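Local atomic coordinates of ancillary protein 1 (Streptococcus pyogenes, PDB entry 2XI9), a protein that serves as a pilus-presented adhesin, here its C-terminal part, whose internal thioester bond is required for efficient host-cell interaction, and which probably binds collagen. Residues A[198-203]-A[300-305]; A[144-149]-A[165-170]; A[100-105]-A[111-116]. All blocks are in the same frame, centred on the assembly; numbering follows the deposited sequence.

Contact 1: residues A[198-203]-A[300-305]; sequences FKYTVK and FFIPNN
Tyr200 meets Phe300 and Ile302 in a buried apolar contact that sets the 3-10 turn 198-200 of the thioester domain against strand 299-303. Along the turn, Phe198 contributes its carbonyl: Phe198 O receives both Thr201 N, at 3.1 Å, and Thr201 OG1, at 2.7 Å, the hydroxyl approaching in the carbonyl plane. Two bonds to one oxygen thus close the turn at its C-terminal end. Lys199 comes next and lays its aliphatic part on the Tyr200 ring, with Lys199 CG over the centre of one face. Its ammonium, Lys199 NZ, goes on to salt bridges with Asp196 and Glu328.

Tyr200 itself turns its other face to the strand. With CG anti to the carbonyl carbon (chi1 -53°), its ring extends toward Phe300 and Ile302. Tyr200 CD2 comes within 3.6 Å of Phe300 CE1, near the rim of the face. The two rings meet obliquely, inclined at 36° with centroids 5.1 Å apart. Ile302 sets its CD1 over the same face in a CH-pi contact, 4.0 Å from the ring centroid of Tyr200. Ile302 CD1 and Phe300 CE1 lie too near each other in the model, so the exact place of both is doubtful; Ile302 CG1 also reaches Tyr200 CE1, at 3.9 Å.

Around the contact, Phe198 packs edge-to-face on Phe212 of helix 209-222, while Ile192 of strand 189-193 touches both Tyr200 and Phe300. Strand 299-303 lies between strands 189-193 and 311-313 of the seven-stranded sheet.

Contact 2: residues A[144-149]-A[165-170]; sequences KFYYAK and LKSPPD
This is side-chain packing of one tyrosine, Tyr146, on Ser167 and Pro168, between a strand of the mixed seven-stranded sheet and the loop that leads into its short edge strand 170-171. Tyr146 lies in strand 146-149, and an inverse gamma turn centred on Phe145 leads into it. The backbones stay apart, the nearest CA atoms, those of Tyr146 and Pro168, being 7.0 Å from each other, and the ring bridges the distance.

Tyr146 CG stands anti to its carbonyl carbon (chi1 -51°), which carries the far side of the ring to the loop although the side chain does not set out straight toward it. There Pro168 presents CD above one ring face, near the rim, with Tyr146 CD1 4.0 Å from Pro168 CD and the two side chains crossing at about a right angle. Ser167 touches through its methylene: Ser167 CB is 3.6 Å from Tyr146 CE1 and 3.7 Å from Tyr146 OH, approaching the ring obliquely.

The tyrosine also packs on Val158 and Cys160 of the neighbouring strand 155-160 and on Gln246 of helix 238-253. Cys160 is the sole cysteine of the chain and hence probably supplies the sulfur of the internal thioester, which would put the contact beside that bond. On the ring face opposite Pro168 sits a backbone carbonyl, Lys144 O, 3.4 Å above the plane of the Tyr146 ring and over its centre.

Contact 3: residues A[100-105]-A[111-116]; sequences AGKVYT and QIENPN
A beta hairpin of strands 102-107 and 110-113, at one edge of the six-stranded antiparallel sheet in the prealbumin-like part of the chain, pairs Tyr104 and Thr105 with Glu113 and Ile112. Thr105 and Ile112 are the hydrogen-bonded pair: Ile112 N gives a nearly straight bond of 3.0 Å to Thr105 O (172° at the hydrogen), and Thr105 N returns a more bent one of 2.9 Å to Ile112 O. Tyr104 and Glu113 follow as a non-hydrogen-bonded pair with diverging side chains. Beyond them Asn114 N bonds to Val103 O at 2.9 Å, prolonging the ladder past the strand end.

Gln111, extended with CG anti to the backbone N (chi1 -178°), crosses Tyr104 at a slant. Its CG touches Tyr104 CB at 3.5 Å and its amide tilts only 26° from the ring, Gln111 NE2 lying over one face near the rim. Thr105 and Ile112 share the other side of the hairpin, where Thr105 OG1 is 3.4 Å from Ile112 CG1, and Pro115 CD comes up to the threonine hydroxyl. At the outer end Lys102 bends toward Glu113 in a salt bridge whose geometry is doubtful; Glu113 has a second cationic partner in Arg195.

Asn114 lies beside Val103, pointing the same way, and its ND2 binds Asp323 and Ile324 O of strand 321-329, which ties the hairpin to the four-stranded mixed sheet that holds this strand. The amide oxygen makes an Asx turn: Asn116 N donates to Asn114 OD1 at 3.1 Å, from well above the carbonyl plane.

How the contacts relate
From the N terminus the contacts follow one another in series, none nesting in or crossing another. Contact 3 closes first, a tight hairpin with five residues between its segments, in the prealbumin-like part. Contact 2 then closes a loop that runs out through strand 155-160 and back to the edge of the seven-stranded sheet. Contact 1 closes the longest, 96 intervening residues of which about half are helical, and brings the chain back to that sheet. Contacts 1 and 2 touch there, Phe301 CZ packing 3.6 Å from Ala148 CB. Contact 3 comes within about 5 Å of contact 1 at the nearest atoms, but its centre is about 31 Å from that of contact 2, across the chain's centre.

Contact 1: residues A[198-203]-A[300-305]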
loop_
_atom_site.group_PDB
_atom_site.type_symbol
_atom_site.label_atom_id
_atom_site.label_comp_id
_atom_site.label_asym_id
_atom_site.label_seq_id
_atom_site.Cartn_x
_atom_site.Cartn_y
_atom_site.Cartn_z
ATOM N N PHE A 198 -6.850 -0.805 4.271
ATOM C CA PHE A 198 -8.150 -0.219 3.976
ATOM C C PHE A 198 -8.089 1.300 3.986
ATOM O O PHE A 198 -8.726 1.957 3.155
ATOM C CB PHE A 198 -9.175 -0.674 5.012
ATOM C CG PHE A 198 -10.584 -0.450 4.594
ATOM C CD1 PHE A 198 -11.285 0.664 5.009
ATOM C CD2 PHE A 198 -11.205 -1.371 3.761
ATOM C CE1 PHE A 198 -12.627 0.844 4.623
ATOM C CE2 PHE A 198 -12.524 -1.188 3.355
ATOM C CZ PHE A 198 -13.233 -0.095 3.797
ATOM N N LYS A 199 -7.321 1.842 4.933
ATOM C CA LYS A 199 -7.157 3.281 5.100
ATOM C C LYS A 199 -6.613 3.991 3.859
ATOM O O LYS A 199 -6.805 5.205 3.757
ATOM C CB LYS A 199 -6.261 3.609 6.293
ATOM C CG LYS A 199 -4.819 3.148 6.131
ATOM C CD LYS A 199 -3.982 3.430 7.345
ATOM C CE LYS A 199 -4.498 2.772 8.572
ATOM N NZ LYS A 199 -3.479 2.787 9.666
ATOM N N TYR A 200 -5.955 3.262 2.942
ATOM C CA TYR A 200 -5.402 3.882 1.735
ATOM C C TYR A 200 -6.379 4.007 0.568
ATOM O O TYR A 200 -6.037 4.606 -0.452
ATOM C CB TYR A 200 -4.121 3.187 1.294
ATOM C CG TYR A 200 -3.122 3.107 2.405
ATOM C CD1 TYR A 200 -2.455 4.233 2.830
ATOM C CD2 TYR A 200 -2.880 1.907 3.073
ATOM C CE1 TYR A 200 -1.563 4.188 3.887
ATOM C CE2 TYR A 200 -1.987 1.838 4.127
ATOM C CZ TYR A 200 -1.323 2.988 4.530
ATOM O OH TYR A 200 -0.449 2.934 5.585
ATOM N N THR A 201 -7.572 3.414 0.699
ATOM C CA THR A 201 -8.557 3.384 -0.385
ATOM C C THR A 201 -9.364 4.653 -0.443
ATOM O O THR A 201 -9.591 5.304 0.568
ATOM C CB THR A 201 -9.551 2.227 -0.256
ATOM O OG1 THR A 201 -10.292 2.356 0.970
ATOM C CG2 THR A 201 -8.800 0.901 -0.318
ATOM N N VAL A 202 -9.846 4.969 -1.638
ATOM C CA VAL A 202 -10.668 6.168 -1.862
ATOM C C VAL A 202 -12.156 5.845 -1.999
ATOM O O VAL A 202 -12.976 6.583 -1.478
ATOM C CB VAL A 202 -10.160 6.887 -3.130
ATOM C CG1 VAL A 202 -11.089 7.959 -3.562
ATOM C CG2 VAL A 202 -8.760 7.469 -2.870
ATOM N N LYS A 203 -12.506 4.777 -2.729
ATOM C CA LYS A 203 -13.920 4.345 -2.812
ATOM C C LYS A 203 -13.982 2.825 -2.690
ATOM O O LYS A 203 -14.256 2.146 -3.664
ATOM C CB LYS A 203 -14.555 4.827 -4.121
ATOM C CG LYS A 203 -16.089 4.767 -4.165
ATOM C CD LYS A 203 -16.593 5.046 -5.598
ATOM C CE LYS A 203 -18.145 4.990 -5.692
ATOM N NZ LYS A 203 -18.750 6.077 -4.886
ATOM N N PHE A 300 3.942 -3.296 0.123
ATOM C CA PHE A 300 3.046 -2.180 -0.229
ATOM C C PHE A 300 3.890 -0.916 -0.089
ATOM O O PHE A 300 4.839 -0.925 0.646
ATOM C CB PHE A 300 1.842 -2.198 0.701
ATOM C CG PHE A 300 0.769 -1.202 0.376
ATOM C CD1 PHE A 300 0.746 0.044 0.972
ATOM C CD2 PHE A 300 -0.269 -1.548 -0.475
ATOM C CE1 PHE A 300 -0.294 0.947 0.693
ATOM C CE2 PHE A 300 -1.259 -0.660 -0.774
ATOM C CZ PHE A 300 -1.290 0.605 -0.165
ATOM N N PHE A 301 3.519 0.151 -0.796
ATOM C CA PHE A 301 4.310 1.370 -0.925
ATOM C C PHE A 301 3.440 2.612 -0.890
ATOM O O PHE A 301 2.457 2.705 -1.594
ATOM C CB PHE A 301 5.101 1.315 -2.251
ATOM C CG PHE A 301 5.941 0.042 -2.414
ATOM C CD1 PHE A 301 5.412 -1.093 -3.008
ATOM C CD2 PHE A 301 7.253 0.006 -1.965
ATOM C CE1 PHE A 301 6.152 -2.229 -3.135
ATOM C CE2 PHE A 301 8.006 -1.168 -2.067
ATOM C CZ PHE A 301 7.467 -2.266 -2.675
ATOM N N ILE A 302 3.834 3.574 -0.071
ATOM C CA ILE A 302 3.082 4.811 0.125
ATOM C C ILE A 302 3.982 5.978 -0.256
ATOM O O ILE A 302 5.128 6.058 0.188
ATOM C CB ILE A 302 2.661 5.021 1.598
ATOM C CG1 ILE A 302 1.943 3.795 2.122
ATOM C CG2 ILE A 302 1.813 6.271 1.770
ATOM C CD1 ILE A 302 1.109 3.203 1.205
ATOM N N PRO A 303 3.452 6.883 -1.072
ATOM C CA PRO A 303 4.190 8.013 -1.572
ATOM C C PRO A 303 4.293 9.129 -0.538
ATOM O O PRO A 303 3.460 9.224 0.390
ATOM C CB PRO A 303 3.376 8.443 -2.807
ATOM C CG PRO A 303 1.958 8.093 -2.408
ATOM C CD PRO A 303 2.114 6.772 -1.688
ATOM N N ASN A 304 5.327 9.942 -0.686
ATOM C CA ASN A 304 5.500 11.184 0.089
ATOM C C ASN A 304 4.814 12.385 -0.565
ATOM O O ASN A 304 5.160 13.545 -0.289
ATOM C CB ASN A 304 6.988 11.491 0.282
ATOM C CG ASN A 304 7.678 11.894 -1.007
ATOM O OD1 ASN A 304 7.132 11.697 -2.077
ATOM N ND2 ASN A 304 8.893 12.466 -0.900
ATOM N N ASN A 305 3.832 12.097 -1.416
ATOM C CA ASN A 305 3.096 13.104 -2.185
ATOM C C ASN A 305 1.661 12.613 -2.327
ATOM O O ASN A 305 1.402 11.610 -3.016
ATOM C CB ASN A 305 3.734 13.307 -3.563
ATOM C CG ASN A 305 3.138 14.482 -4.326
ATOM O OD1 ASN A 305 1.943 14.799 -4.210
ATOM N ND2 ASN A 305 3.981 15.148 -5.105
#

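Contact 2: residues A[144-149]-A[165-170]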
loop_
_atom_site.group_PDB
_atom_site.type_symbol
_atom_site.label_atom_id
_atom_site.label_comp_id
_atom_site.label_asym_id
_atom_site.label_seq_id
_atom_site.Cartn_x
_atom_site.Cartn_y
_atom_site.Cartn_z
ATOM N N LYS A 144 0.844 1.181 -18.466
ATOM C CA LYS A 144 0.684 1.168 -17.010
ATOM C C LYS A 144 1.534 0.054 -16.377
ATOM O O LYS A 144 1.115 -0.611 -15.443
ATOM C CB LYS A 144 -0.792 1.052 -16.610
ATOM C CG LYS A 144 -1.738 2.134 -17.203
ATOM C CD LYS A 144 -3.133 1.915 -16.701
ATOM C CE LYS A 144 -4.142 2.773 -17.456
ATOM N NZ LYS A 144 -4.045 2.576 -18.959
ATOM N N PHE A 145 2.763 -0.066 -16.853
ATOM C CA PHE A 145 3.694 -1.089 -16.388
ATOM C C PHE A 145 4.410 -0.510 -15.181
ATOM O O PHE A 145 5.479 0.111 -15.284
ATOM C CB PHE A 145 4.651 -1.430 -17.525
ATOM C CG PHE A 145 3.983 -1.950 -18.761
ATOM C CD1 PHE A 145 3.475 -3.224 -18.821
ATOM C CD2 PHE A 145 3.876 -1.145 -19.884
ATOM C CE1 PHE A 145 2.863 -3.683 -20.009
ATOM C CE2 PHE A 145 3.252 -1.577 -21.024
ATOM C CZ PHE A 145 2.768 -2.838 -21.104
ATOM N N TYR A 146 3.798 -0.695 -14.024
ATOM C CA TYR A 146 4.307 -0.103 -12.805
ATOM C C TYR A 146 5.175 -1.076 -12.009
ATOM O O TYR A 146 4.820 -2.266 -11.863
ATOM C CB TYR A 146 3.153 0.291 -11.910
ATOM C CG TYR A 146 2.058 1.137 -12.538
ATOM C CD1 TYR A 146 2.360 2.160 -13.432
ATOM C CD2 TYR A 146 0.719 0.920 -12.211
ATOM C CE1 TYR A 146 1.323 2.967 -13.986
ATOM C CE2 TYR A 146 -0.307 1.728 -12.769
ATOM C CZ TYR A 146 0.007 2.722 -13.655
ATOM O OH TYR A 146 -0.990 3.526 -14.210
ATOM N N TYR A 147 6.252 -0.543 -11.438
ATOM C CA TYR A 147 7.204 -1.304 -10.653
ATOM C C TYR A 147 7.678 -0.554 -9.425
ATOM O O TYR A 147 7.678 0.683 -9.406
ATOM C CB TYR A 147 8.440 -1.657 -11.478
ATOM C CG TYR A 147 8.171 -2.495 -12.705
ATOM C CD1 TYR A 147 7.920 -1.916 -13.928
ATOM C CD2 TYR A 147 8.236 -3.889 -12.634
ATOM C CE1 TYR A 147 7.692 -2.674 -15.045
ATOM C CE2 TYR A 147 7.999 -4.668 -13.755
ATOM C CZ TYR A 147 7.713 -4.059 -14.959
ATOM O OH TYR A 147 7.462 -4.833 -16.074
ATOM N N ALA A 148 8.056 -1.315 -8.393
ATOM C CA ALA A 148 8.861 -0.761 -7.296
ATOM C C ALA A 148 10.220 -1.419 -7.268
ATOM O O ALA A 148 10.377 -2.594 -7.638
ATOM C CB ALA A 148 8.146 -0.899 -5.899
ATOM N N LYS A 149 11.191 -0.664 -6.791
ATOM C CA LYS A 149 12.528 -1.158 -6.600
ATOM C C LYS A 149 12.673 -1.787 -5.204
ATOM O O LYS A 149 12.409 -1.141 -4.174
ATOM C CB LYS A 149 13.536 -0.034 -6.790
ATOM C CG LYS A 149 13.638 0.411 -8.258
ATOM C CD LYS A 149 14.990 0.899 -8.593
ATOM C CE LYS A 149 15.817 -0.173 -9.291
ATOM N NZ LYS A 149 17.259 0.171 -9.202
ATOM N N LEU A 165 -5.406 8.819 -8.757
ATOM C CA LEU A 165 -4.178 9.535 -8.357
ATOM C C LEU A 165 -3.033 9.262 -9.353
ATOM O O LEU A 165 -3.179 8.455 -10.267
ATOM C CB LEU A 165 -3.767 9.123 -6.934
ATOM C CG LEU A 165 -4.842 9.462 -5.875
ATOM C CD1 LEU A 165 -4.353 9.070 -4.473
ATOM C CD2 LEU A 165 -5.263 10.939 -5.907
ATOM N N LYS A 166 -1.906 9.937 -9.179
ATOM C CA LYS A 166 -0.869 9.890 -10.191
ATOM C C LYS A 166 -0.070 8.604 -10.097
ATOM O O LYS A 166 0.290 8.150 -9.004
ATOM C CB LYS A 166 0.068 11.087 -10.061
ATOM C CG LYS A 166 -0.564 12.410 -10.495
ATOM C CD LYS A 166 0.410 13.528 -10.215
ATOM C CE LYS A 166 0.344 14.615 -11.175
ATOM N NZ LYS A 166 -0.648 15.651 -10.779
ATOM N N SER A 167 0.168 8.007 -11.258
ATOM C CA SER A 167 1.042 6.826 -11.367
ATOM C C SER A 167 2.514 7.143 -10.945
ATOM O O SER A 167 2.917 8.303 -10.894
ATOM C CB SER A 167 0.982 6.295 -12.796
ATOM O OG SER A 167 1.230 7.320 -13.735
ATOM N N PRO A 168 3.302 6.105 -10.607
ATOM C CA PRO A 168 4.691 6.346 -10.225
ATOM C C PRO A 168 5.458 6.995 -11.367
ATOM O O PRO A 168 5.075 6.835 -12.503
ATOM C CB PRO A 168 5.226 4.942 -9.830
ATOM C CG PRO A 168 4.208 4.029 -10.086
ATOM C CD PRO A 168 2.905 4.716 -10.376
ATOM N N PRO A 169 6.498 7.781 -11.054
ATOM C CA PRO A 169 7.195 8.544 -12.052
ATOM C C PRO A 169 7.553 7.773 -13.302
ATOM O O PRO A 169 8.059 6.633 -13.237
ATOM C CB PRO A 169 8.441 9.032 -11.313
ATOM C CG PRO A 169 8.037 9.055 -9.878
ATOM C CD PRO A 169 7.019 8.037 -9.698
ATOM N N ASP A 170 7.303 8.410 -14.454
ATOM C CA ASP A 170 7.669 7.795 -15.714
ATOM C C ASP A 170 9.190 7.644 -15.800
ATOM O O ASP A 170 9.951 8.563 -15.451
ATOM C CB ASP A 170 7.198 8.644 -16.898
ATOM C CG ASP A 170 5.683 8.664 -17.059
ATOM O OD1 ASP A 170 4.984 7.795 -16.532
ATOM O OD2 ASP A 170 5.191 9.583 -17.731
#

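Contact 3: residues A[100-105]-A[111-116]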
loop_
_atom_site.group_PDB
_atom_site.type_symbol
_atom_site.label_atom_id
_atom_site.label_comp_id
_atom_site.label_asym_id
_atom_site.label_seq_id
_atom_site.Cartn_x
_atom_site.Cartn_y
_atom_site.Cartn_z
ATOM N N ALA A 100 9.070 -12.165 22.925
ATOM C CA ALA A 100 9.886 -13.131 22.198
ATOM C C ALA A 100 10.163 -12.717 20.753
ATOM O O ALA A 100 10.026 -13.519 19.841
ATOM C CB ALA A 100 9.218 -14.512 22.243
ATOM N N GLY A 101 10.555 -11.465 20.544
ATOM C CA GLY A 101 10.825 -10.963 19.198
ATOM C C GLY A 101 9.598 -10.588 18.372
ATOM O O GLY A 101 9.734 -10.202 17.213
ATOM N N LYS A 102 8.403 -10.698 18.949
ATOM C CA LYS A 102 7.176 -10.320 18.253
ATOM C C LYS A 102 6.462 -9.210 19.020
ATOM O O LYS A 102 6.566 -9.104 20.248
ATOM C CB LYS A 102 6.228 -11.518 18.093
ATOM C CG LYS A 102 6.847 -12.792 17.480
ATOM C CD LYS A 102 6.732 -12.834 15.939
ATOM C CE LYS A 102 5.309 -13.166 15.436
ATOM N NZ LYS A 102 4.595 -11.989 14.837
ATOM N N VAL A 103 5.743 -8.378 18.279
ATOM C CA VAL A 103 4.979 -7.287 18.855
ATOM C C VAL A 103 3.511 -7.499 18.504
ATOM O O VAL A 103 3.161 -7.888 17.375
ATOM C CB VAL A 103 5.470 -5.910 18.353
ATOM C CG1 VAL A 103 4.581 -4.787 18.876
ATOM C CG2 VAL A 103 6.929 -5.660 18.772
ATOM N N TYR A 104 2.661 -7.236 19.481
ATOM C CA TYR A 104 1.230 -7.429 19.355
ATOM C C TYR A 104 0.519 -6.189 19.845
ATOM O O TYR A 104 0.827 -5.688 20.912
ATOM C CB TYR A 104 0.756 -8.624 20.193
ATOM C CG TYR A 104 1.453 -9.933 19.889
ATOM C CD1 TYR A 104 1.053 -10.719 18.823
ATOM C CD2 TYR A 104 2.509 -10.383 20.679
ATOM C CE1 TYR A 104 1.690 -11.924 18.536
ATOM C CE2 TYR A 104 3.157 -11.589 20.404
ATOM C CZ TYR A 104 2.745 -12.357 19.334
ATOM O OH TYR A 104 3.373 -13.559 19.055
ATOM N N THR A 105 -0.439 -5.712 19.066
ATOM C CA THR A 105 -1.280 -4.615 19.467
ATOM C C THR A 105 -2.530 -5.208 20.136
ATOM O O THR A 105 -3.021 -6.282 19.744
ATOM C CB THR A 105 -1.550 -3.679 18.257
ATOM O OG1 THR A 105 -2.005 -4.434 17.136
ATOM C CG2 THR A 105 -0.234 -2.977 17.828
ATOM N N GLN A 111 -5.899 -9.496 20.900
ATOM C CA GLN A 111 -4.465 -9.342 20.709
ATOM C C GLN A 111 -4.085 -9.819 19.298
ATOM O O GLN A 111 -4.270 -10.989 18.950
ATOM C CB GLN A 111 -3.688 -10.130 21.765
ATOM C CG GLN A 111 -2.170 -9.965 21.649
ATOM C CD GLN A 111 -1.413 -10.708 22.732
ATOM O OE1 GLN A 111 -1.429 -10.302 23.896
ATOM N NE2 GLN A 111 -0.741 -11.812 22.354
ATOM N N ILE A 112 -3.548 -8.912 18.494
ATOM C CA ILE A 112 -3.182 -9.232 17.118
ATOM C C ILE A 112 -1.723 -8.906 16.859
ATOM O O ILE A 112 -1.175 -7.975 17.455
ATOM C CB ILE A 112 -4.118 -8.521 16.090
ATOM C CG1 ILE A 112 -3.705 -7.069 15.824
ATOM C CG2 ILE A 112 -5.581 -8.574 16.567
ATOM C CD1 ILE A 112 -4.228 -6.545 14.507
ATOM N N GLU A 113 -1.095 -9.680 15.981
ATOM C CA GLU A 113 0.241 -9.367 15.514
ATOM C C GLU A 113 0.258 -7.949 14.969
ATOM O O GLU A 113 -0.669 -7.536 14.264
ATOM C CB GLU A 113 0.703 -10.349 14.435
ATOM C CG GLU A 113 2.057 -9.964 13.856
ATOM C CD GLU A 113 2.697 -11.018 12.975
ATOM O OE1 GLU A 113 3.636 -10.628 12.231
ATOM O OE2 GLU A 113 2.275 -12.207 13.014
ATOM N N ASN A 114 1.307 -7.203 15.301
ATOM C CA ASN A 114 1.445 -5.826 14.842
ATOM C C ASN A 114 1.250 -5.708 13.321
ATOM O O ASN A 114 2.003 -6.298 12.558
ATOM C CB ASN A 114 2.812 -5.303 15.241
ATOM C CG ASN A 114 3.017 -3.849 14.924
ATOM O OD1 ASN A 114 2.083 -3.083 14.628
ATOM N ND2 ASN A 114 4.269 -3.456 14.959
ATOM N N PRO A 115 0.223 -4.952 12.887
ATOM C CA PRO A 115 0.015 -4.765 11.442
ATOM C C PRO A 115 0.994 -3.822 10.804
ATOM O O PRO A 115 1.109 -3.818 9.575
ATOM C CB PRO A 115 -1.390 -4.170 11.341
ATOM C CG PRO A 115 -1.778 -3.768 12.712
ATOM C CD PRO A 115 -0.812 -4.308 13.704
ATOM N N ASN A 116 1.677 -2.996 11.598
ATOM C CA ASN A 116 2.527 -1.978 11.050
ATOM C C ASN A 116 4.011 -2.355 11.112
ATOM O O ASN A 116 4.647 -2.247 12.143
ATOM C CB ASN A 116 2.250 -0.662 11.763
ATOM C CG ASN A 116 0.770 -0.327 11.764
ATOM O OD1 ASN A 116 0.111 -0.363 12.803
ATOM N ND2 ASN A 116 0.225 -0.084 10.575
#